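Local coordinates for chorismate synthase (Aquifex aeolicus, PDB 1Q1L) that catalyses the last step of the shikimate pathway, eliminating phosphate from 5-enolpyruvylshikimate-3-phosphate to give chorismate, with reduced FMN as cofactor, at the interface of chains A and B and the interface of chains A and C. Sequence-based numbering; all coordinates share one arbitrary frame. Chains: chain A/B/C, Chorismate synthase.

Contact 1: the interface of chains A and B. Residues chain A 123-127; chain B 31-32, 383, 385-386.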
loop_
_atom_site.group_PDB
_atom_site.type_symbol
_atom_site.label_atom_id
_atom_site.label_comp_id
_atom_site.label_asym_id
_atom_site.label_seq_id
_atom_site.Cartn_x
_atom_site.Cartn_y
_atom_site.Cartn_z
ATOM N N ILE A 123 26.850 -0.398 -4.850
ATOM C CA ILE A 123 26.748 0.838 -5.619
ATOM C C ILE A 123 25.479 1.576 -5.198
ATOM O O ILE A 123 25.515 2.760 -4.851
ATOM C CB ILE A 123 26.668 0.553 -7.144
ATOM C CG1 ILE A 123 27.965 -0.105 -7.623
ATOM C CG2 ILE A 123 26.413 1.849 -7.910
ATOM C CD1 ILE A 123 27.974 -0.446 -9.103
ATOM N N LYS A 124 24.362 0.855 -5.225
ATOM C CA LYS A 124 23.060 1.407 -4.863
ATOM C C LYS A 124 23.085 2.168 -3.538
ATOM O O LYS A 124 22.695 3.336 -3.483
ATOM C CB LYS A 124 22.024 0.281 -4.783
ATOM C CG LYS A 124 20.623 0.750 -4.430
ATOM C CD LYS A 124 19.690 -0.425 -4.175
ATOM C CE LYS A 124 18.280 0.044 -3.849
ATOM N NZ LYS A 124 17.666 0.775 -4.987
ATOM N N TYR A 125 23.541 1.498 -2.482
ATOM C CA TYR A 125 23.612 2.085 -1.141
ATOM C C TYR A 125 24.963 2.708 -0.819
ATOM O O TYR A 125 25.218 3.086 0.324
ATOM C CB TYR A 125 23.289 1.019 -0.089
ATOM C CG TYR A 125 21.848 0.573 -0.109
ATOM C CD1 TYR A 125 20.836 1.406 0.367
ATOM C CD2 TYR A 125 21.490 -0.665 -0.641
ATOM C CE1 TYR A 125 19.500 1.019 0.311
ATOM C CE2 TYR A 125 20.158 -1.061 -0.703
ATOM C CZ TYR A 125 19.168 -0.215 -0.227
ATOM O OH TYR A 125 17.848 -0.597 -0.296
ATOM N N ASN A 126 25.823 2.811 -1.827
ATOM C CA ASN A 126 27.152 3.387 -1.650
ATOM C C ASN A 126 27.877 2.749 -0.464
ATOM O O ASN A 126 28.200 3.417 0.519
ATOM C CB ASN A 126 27.043 4.902 -1.449
ATOM C CG ASN A 126 28.396 5.585 -1.428
ATOM O OD1 ASN A 126 29.199 5.422 -2.348
ATOM N ND2 ASN A 126 28.653 6.361 -0.379
ATOM N N GLN A 127 28.126 1.448 -0.567
ATOM C CA GLN A 127 28.813 0.709 0.485
ATOM C C GLN A 127 30.072 0.053 -0.073
ATOM O O GLN A 127 30.014 -1.046 -0.630
ATOM C CB GLN A 127 27.884 -0.366 1.066
ATOM C CG GLN A 127 26.593 0.183 1.657
ATOM C CD GLN A 127 26.840 1.147 2.804
ATOM O OE1 GLN A 127 27.331 0.757 3.865
ATOM N NE2 GLN A 127 26.506 2.416 2.592
ATOM N N ALA B 31 21.290 4.876 3.946
ATOM C CA ALA B 31 22.497 4.339 4.566
ATOM C C ALA B 31 23.461 5.475 4.899
ATOM O O ALA B 31 23.398 6.545 4.298
ATOM C CB ALA B 31 23.178 3.342 3.614
ATOM N N ASN B 32 24.347 5.224 5.858
ATOM C CA ASN B 32 25.368 6.182 6.285
ATOM C C ASN B 32 24.884 7.331 7.159
ATOM O O ASN B 32 25.543 8.366 7.259
ATOM C CB ASN B 32 26.116 6.740 5.073
ATOM C CG ASN B 32 26.632 5.647 4.166
ATOM O OD1 ASN B 32 27.021 4.574 4.635
ATOM N ND2 ASN B 32 26.641 5.909 2.863
ATOM N N PHE B 383 21.432 6.592 0.034
ATOM C CA PHE B 383 22.482 6.971 0.972
ATOM C C PHE B 383 22.460 8.483 1.205
ATOM O O PHE B 383 22.196 9.262 0.290
ATOM C CB PHE B 383 23.868 6.505 0.491
ATOM C CG PHE B 383 24.160 6.802 -0.955
ATOM C CD1 PHE B 383 23.549 6.068 -1.968
ATOM C CD2 PHE B 383 25.083 7.787 -1.303
ATOM C CE1 PHE B 383 23.853 6.308 -3.311
ATOM C CE2 PHE B 383 25.396 8.037 -2.645
ATOM C CZ PHE B 383 24.779 7.294 -3.651
ATOM N N GLU B 385 24.581 10.997 1.470
ATOM C CA GLU B 385 25.297 11.865 0.538
ATOM C C GLU B 385 24.437 12.159 -0.689
ATOM O O GLU B 385 24.327 13.303 -1.138
ATOM C CB GLU B 385 26.608 11.203 0.100
ATOM C CG GLU B 385 27.544 10.804 1.244
ATOM C CD GLU B 385 26.970 9.709 2.146
ATOM O OE1 GLU B 385 26.611 8.620 1.644
ATOM O OE2 GLU B 385 26.887 9.941 3.372
ATOM N N GLU B 386 23.829 11.106 -1.220
ATOM C CA GLU B 386 22.968 11.189 -2.393
ATOM C C GLU B 386 21.736 12.055 -2.117
ATOM O O GLU B 386 21.364 12.914 -2.928
ATOM C CB GLU B 386 22.545 9.770 -2.783
ATOM C CG GLU B 386 21.653 9.646 -3.996
ATOM C CD GLU B 386 21.456 8.188 -4.403
ATOM O OE1 GLU B 386 20.979 7.388 -3.564
ATOM O OE2 GLU B 386 21.783 7.842 -5.560
HETATM O O HOH W 1 26.866 2.178 6.668
#
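The carboxamide nitrogen NE2 of A:Gln127 reaches OD1 of B:Asn32 at 3.0 Å in a nearly straight hydrogen bond. The acceptor lies in the plane of the A:Gln127 amide, but NE2 arrives tilted from the plane of the B:Asn32 carbonyl and well to the side, with a C=O...N angle of 108°. The two amides slide past each other in opposite directions, and water 1 links OE1 of A:Gln127 to the same OD1. Beside this polar pair, CB of A:Asn126 sits over the centre of the B:Phe383 ring, 3.5 Å from its centroid, as a CH-pi contact. The backbone O of A:Lys124 meets the rim of that ring, 3.2 Å from CE1.

Behind these contacts, A:Gln127 folds back at chi2 (-61°), which lets NE2 also donate to O of A:Tyr125 at 2.7 Å; the two bonds probably hold the amide in rotation. B:Asn32 is steadied in turn by its ND2, which gives a hydrogen bond to the carboxylate OE1 of B:Glu385 at 3.0 Å, on the syn side. CB of B:Glu386 backs the ring face opposite A:Asn126, while B:Glu385 OE1 lies at the ring edge. The site is a loop-to-loop patch of the two-fold A-B interface, one pairing of the homotetramer: the chain A loop between strand 80-85 and helix 131-137 rests against the start of helix 384-399 of chain B and the loop between its strand 21-27 and helix 37-48.

Contact 2: the interface of chains A and C. Residues chain A 254, 257-258, 261, 269, 271; chain C 254, 257-258, 261-262.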
loop_
_atom_site.group_PDB
_atom_site.type_symbol
_atom_site.label_atom_id
_atom_site.label_comp_id
_atom_site.label_asym_id
_atom_site.label_seq_id
_atom_site.Cartn_x
_atom_site.Cartn_y
_atom_site.Cartn_z
ATOM N N GLY A 254 0.093 -14.129 -10.169
ATOM C CA GLY A 254 1.090 -13.082 -10.085
ATOM C C GLY A 254 1.622 -12.987 -8.671
ATOM O O GLY A 254 2.831 -12.897 -8.468
ATOM N N ALA A 257 3.873 -15.817 -7.937
ATOM C CA ALA A 257 5.114 -15.584 -8.680
ATOM C C ALA A 257 6.072 -14.627 -7.974
ATOM O O ALA A 257 7.272 -14.880 -7.912
ATOM C CB ALA A 257 4.798 -15.048 -10.083
ATOM N N GLN A 258 5.557 -13.515 -7.462
ATOM C CA GLN A 258 6.421 -12.570 -6.770
ATOM C C GLN A 258 7.002 -13.173 -5.504
ATOM O O GLN A 258 8.184 -13.013 -5.225
ATOM C CB GLN A 258 5.663 -11.294 -6.403
ATOM C CG GLN A 258 6.450 -10.388 -5.460
ATOM C CD GLN A 258 5.891 -8.981 -5.387
ATOM O OE1 GLN A 258 4.683 -8.785 -5.235
ATOM N NE2 GLN A 258 6.773 -7.989 -5.486
HETATM N N MSE A 261 9.724 -15.906 -6.673
HETATM C CA MSE A 261 10.867 -15.303 -7.349
HETATM C C MSE A 261 11.655 -14.382 -6.426
HETATM O O MSE A 261 12.832 -14.100 -6.680
HETATM C CB MSE A 261 10.404 -14.510 -8.570
HETATM C CG MSE A 261 11.517 -14.149 -9.525
HETATM SE SE MSE A 261 12.087 -15.683 -10.594
HETATM C CE MSE A 261 10.736 -15.564 -11.975
ATOM N N VAL A 269 9.817 -19.634 -12.212
ATOM C CA VAL A 269 8.631 -20.088 -11.507
ATOM C C VAL A 269 7.526 -20.454 -12.490
ATOM O O VAL A 269 7.252 -19.723 -13.443
ATOM C CB VAL A 269 8.109 -19.003 -10.541
ATOM C CG1 VAL A 269 7.901 -17.713 -11.290
ATOM C CG2 VAL A 269 6.788 -19.451 -9.918
ATOM N N ILE A 271 3.425 -22.138 -12.723
ATOM C CA ILE A 271 2.224 -22.523 -11.998
ATOM C C ILE A 271 1.724 -23.739 -12.778
ATOM O O ILE A 271 1.357 -23.628 -13.947
ATOM C CB ILE A 271 1.138 -21.427 -12.023
ATOM C CG1 ILE A 271 1.662 -20.139 -11.369
ATOM C CG2 ILE A 271 -0.111 -21.926 -11.294
ATOM C CD1 ILE A 271 1.996 -20.267 -9.895
ATOM N N GLY C 254 11.027 -10.357 -8.296
ATOM C CA GLY C 254 9.677 -10.672 -7.876
ATOM C C GLY C 254 8.674 -9.728 -8.515
ATOM O O GLY C 254 7.582 -10.137 -8.894
ATOM N N ALA C 257 8.288 -10.734 -12.008
ATOM C CA ALA C 257 7.547 -11.993 -12.038
ATOM C C ALA C 257 6.044 -11.806 -11.874
ATOM O O ALA C 257 5.262 -12.459 -12.562
ATOM C CB ALA C 257 8.080 -12.953 -10.959
ATOM N N GLN C 258 5.630 -10.932 -10.956
ATOM C CA GLN C 258 4.203 -10.701 -10.769
ATOM C C GLN C 258 3.584 -10.061 -12.005
ATOM O O GLN C 258 2.573 -10.534 -12.527
ATOM C CB GLN C 258 3.925 -9.778 -9.579
ATOM C CG GLN C 258 2.432 -9.484 -9.473
ATOM C CD GLN C 258 2.040 -8.725 -8.226
ATOM O OE1 GLN C 258 0.911 -8.848 -7.751
ATOM N NE2 GLN C 258 2.957 -7.929 -7.696
HETATM N N MSE C 261 3.479 -12.706 -14.903
HETATM C CA MSE C 261 2.545 -13.789 -14.623
HETATM C C MSE C 261 1.102 -13.284 -14.487
HETATM O O MSE C 261 0.159 -14.074 -14.555
HETATM C CB MSE C 261 2.958 -14.508 -13.333
HETATM C CG MSE C 261 2.252 -15.831 -13.077
HETATM SE SE MSE C 261 3.007 -17.324 -14.106
HETATM C CE MSE C 261 4.486 -17.794 -12.956
ATOM N N SER C 262 0.922 -11.978 -14.293
ATOM C CA SER C 262 -0.425 -11.436 -14.144
ATOM C C SER C 262 -1.113 -11.372 -15.496
ATOM O O SER C 262 -2.321 -11.170 -15.576
ATOM C CB SER C 262 -0.397 -10.034 -13.524
ATOM O OG SER C 262 0.138 -9.085 -14.429
#
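OE1 of A:Gln258 lies 3.1 Å from NE2 of C:Gln258, yet no hydrogen of NE2 is directed at OE1, making the two carboxamides polar neighbours and not a bonded pair. Their planes stand 53° apart. Each glutamine instead lays its aliphatic part on the partner helix: CB of A:Gln258 is 3.4 Å from the backbone O of C:Gly254, and CB of C:Gln258 meets O of A:Gly254 likewise. In both chains CG is anti to the backbone N (chi1 170° in A:Gln258, 176° in C:Gln258) and the chain runs on extended, placing CB and CG on the partner chain's glycine carbonyl while the amide reaches past it towards the other glutamine's amide.

The small glycine and alanine probably let the helices approach closely. CB of A:Ala257 touches O of C:Ala257 at 3.6 Å, and the two methyls pass alongside each other, CB to CB 4.0 Å. CB of A:Met261 packs on CB of C:Ala257 at 3.7 Å, and the reciprocal pair has nearly the same spacing. Both residues 261 are selenomethionines, bent at chi2 and chi3. The bend turns CE of C:Met261 towards strand 266-271 of chain A, where it meets the backbone O of A:Val269 at 3.4 Å and CG1 of the same valine at 3.8 Å. CG1 of A:Ile271 lies beside this methyl. The site is a helix-helix contact between both copies of helix 252-261 across the two-fold, joining subunits A and C of the homotetramer chiefly through apolar packing.

Contact 3: the interface of chains A and C. Residues chain A 5-6, 11-13, 145, 366; chain C 247-248.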
loop_
_atom_site.group_PDB
_atom_site.type_symbol
_atom_site.label_atom_id
_atom_site.label_comp_id
_atom_site.label_asym_id
_atom_site.label_seq_id
_atom_site.Cartn_x
_atom_site.Cartn_y
_atom_site.Cartn_z
ATOM N N SER A 5 3.424 -7.275 -2.788
ATOM C CA SER A 5 2.633 -6.576 -1.736
ATOM C C SER A 5 1.360 -7.345 -1.387
ATOM O O SER A 5 0.559 -7.675 -2.261
ATOM C CB SER A 5 2.274 -5.164 -2.200
ATOM O OG SER A 5 1.595 -4.444 -1.184
ATOM N N LEU A 6 1.181 -7.621 -0.100
ATOM C CA LEU A 6 0.015 -8.346 0.393
ATOM C C LEU A 6 -1.212 -7.439 0.453
ATOM O O LEU A 6 -1.084 -6.219 0.534
ATOM C CB LEU A 6 0.317 -8.918 1.781
ATOM C CG LEU A 6 1.142 -10.208 1.839
ATOM C CD1 LEU A 6 2.176 -10.244 0.730
ATOM C CD2 LEU A 6 1.803 -10.310 3.201
ATOM N N PHE A 11 3.806 -7.531 7.102
ATOM C CA PHE A 11 4.923 -7.991 7.889
ATOM C C PHE A 11 6.204 -7.358 7.406
ATOM O O PHE A 11 6.303 -6.918 6.264
ATOM C CB PHE A 11 5.000 -9.536 7.887
ATOM C CG PHE A 11 5.646 -10.141 6.661
ATOM C CD1 PHE A 11 7.027 -10.268 6.577
ATOM C CD2 PHE A 11 4.867 -10.628 5.616
ATOM C CE1 PHE A 11 7.628 -10.876 5.469
ATOM C CE2 PHE A 11 5.454 -11.237 4.503
ATOM C CZ PHE A 11 6.838 -11.364 4.430
ATOM N N LEU A 12 7.167 -7.256 8.311
ATOM C CA LEU A 12 8.470 -6.711 7.988
ATOM C C LEU A 12 9.474 -7.597 8.688
ATOM O O LEU A 12 9.176 -8.142 9.751
ATOM C CB LEU A 12 8.620 -5.281 8.504
ATOM C CG LEU A 12 7.850 -4.194 7.761
ATOM C CD1 LEU A 12 8.024 -2.865 8.496
ATOM C CD2 LEU A 12 8.358 -4.100 6.315
ATOM N N THR A 13 10.640 -7.771 8.076
ATOM C CA THR A 13 11.703 -8.566 8.680
ATOM C C THR A 13 12.940 -7.682 8.676
ATOM O O THR A 13 13.014 -6.717 7.910
ATOM C CB THR A 13 12.023 -9.847 7.874
ATOM O OG1 THR A 13 12.612 -9.489 6.618
ATOM C CG2 THR A 13 10.763 -10.658 7.631
ATOM N N ARG A 145 11.661 -15.228 7.078
ATOM C CA ARG A 145 10.524 -15.482 6.196
ATOM C C ARG A 145 9.844 -16.776 6.599
ATOM O O ARG A 145 8.619 -16.890 6.555
ATOM C CB ARG A 145 10.966 -15.605 4.741
ATOM C CG ARG A 145 11.579 -14.371 4.127
ATOM C CD ARG A 145 11.530 -14.518 2.612
ATOM N NE ARG A 145 12.462 -13.648 1.908
ATOM C CZ ARG A 145 12.456 -13.484 0.590
ATOM N NH1 ARG A 145 11.560 -14.130 -0.152
ATOM N NH2 ARG A 145 13.337 -12.679 0.014
HETATM N N MSE A 366 6.646 -19.034 1.786
HETATM C CA MSE A 366 6.147 -17.971 0.911
HETATM C C MSE A 366 4.733 -18.262 0.409
HETATM O O MSE A 366 3.880 -17.369 0.362
HETATM C CB MSE A 366 7.100 -17.764 -0.271
HETATM C CG MSE A 366 8.488 -17.275 0.135
HETATM SE SE MSE A 366 8.443 -15.762 1.372
HETATM C CE MSE A 366 7.520 -14.497 0.247
ATOM N N GLN C 247 14.103 -5.990 1.414
ATOM C CA GLN C 247 12.814 -6.588 1.767
ATOM C C GLN C 247 12.301 -7.395 0.567
ATOM O O GLN C 247 12.346 -6.922 -0.571
ATOM C CB GLN C 247 11.825 -5.480 2.149
ATOM C CG GLN C 247 10.679 -5.901 3.065
ATOM C CD GLN C 247 11.142 -6.322 4.457
ATOM O OE1 GLN C 247 12.016 -5.694 5.054
ATOM N NE2 GLN C 247 10.542 -7.381 4.982
ATOM N N TRP C 248 11.804 -8.605 0.826
ATOM C CA TRP C 248 11.323 -9.495 -0.239
ATOM C C TRP C 248 10.474 -8.829 -1.324
ATOM O O TRP C 248 10.641 -9.108 -2.509
ATOM C CB TRP C 248 10.530 -10.672 0.358
ATOM C CG TRP C 248 9.146 -10.297 0.812
ATOM C CD1 TRP C 248 8.809 -9.632 1.958
ATOM C CD2 TRP C 248 7.923 -10.481 0.080
ATOM N NE1 TRP C 248 7.457 -9.383 1.982
ATOM C CE2 TRP C 248 6.889 -9.891 0.844
ATOM C CE3 TRP C 248 7.603 -11.081 -1.148
ATOM C CZ2 TRP C 248 5.552 -9.884 0.420
ATOM C CZ3 TRP C 248 6.276 -11.074 -1.572
ATOM C CH2 TRP C 248 5.264 -10.475 -0.786
HETATM O O HOH W 2 11.856 -9.740 3.708
HETATM O O HOH W 3 5.693 -7.311 3.396
#
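Extended strand 10-14 of chain A faces the point in chain C where extended C:Gln247 gives way to C:Trp248, the first residue of 3-10 helix 248-250. The indole of C:Trp248 enters chain A with CG between its backbone N and carbonyl carbon (chi1 76°). A:Phe11 crosses it at about a right angle, setting its tip CZ over the pyrrole rim, 3.2 Å from NE1. On the same face CE of selenomethionine A:Met366 lies off-centre, 3.7 Å from CE3. At the far end of the indole, CD1 of A:Leu6 touches the benzo ring, 3.4 Å from CZ2. The A:Arg145 guanidinium lays a face on CB of C:Trp248, with CZ 3.4 Å away.

Two waters complete the fit. Water 3 joins the indole NE1 to O of A:Phe11, and water 2 joins the backbone N of C:Trp248 to the A:Thr13 hydroxyl OG1. The C:Gln247 amide sets NE2 3.1 Å from N of A:Thr13 and OE1 3.2 Å from its O. These pairs match donor with donor and acceptor with acceptor, so the modelled amide orientation is doubtful and may be turned over. An alanine in place of C:Trp248 would probably open a gap between A:Phe11, A:Leu6 and A:Met366 and leave water 3 without its indole partner. By burying an aromatic side chain of one subunit in the other, the site helps hold the A-C pair of the homotetramer together.

Contacts 2 and 3 belong to one interface, between chains A and C, with C-alpha centres about 15 Å apart. They share no residue, but the chain C segments run on from one to the other: 3-10 helix 248-250 of contact 3 leads directly into helix 252-261 of contact 2. Contact 1 joins chain A to chain B; its C-alpha centre lies about 23 Å from that of contact 3 and 29 Å from that of contact 2. Chain A therefore uses separate surfaces for its two partners. Each interface is two-fold symmetric, so every contact recurs with chains exchanged, and combining two kinds of pairing can build the homotetramer.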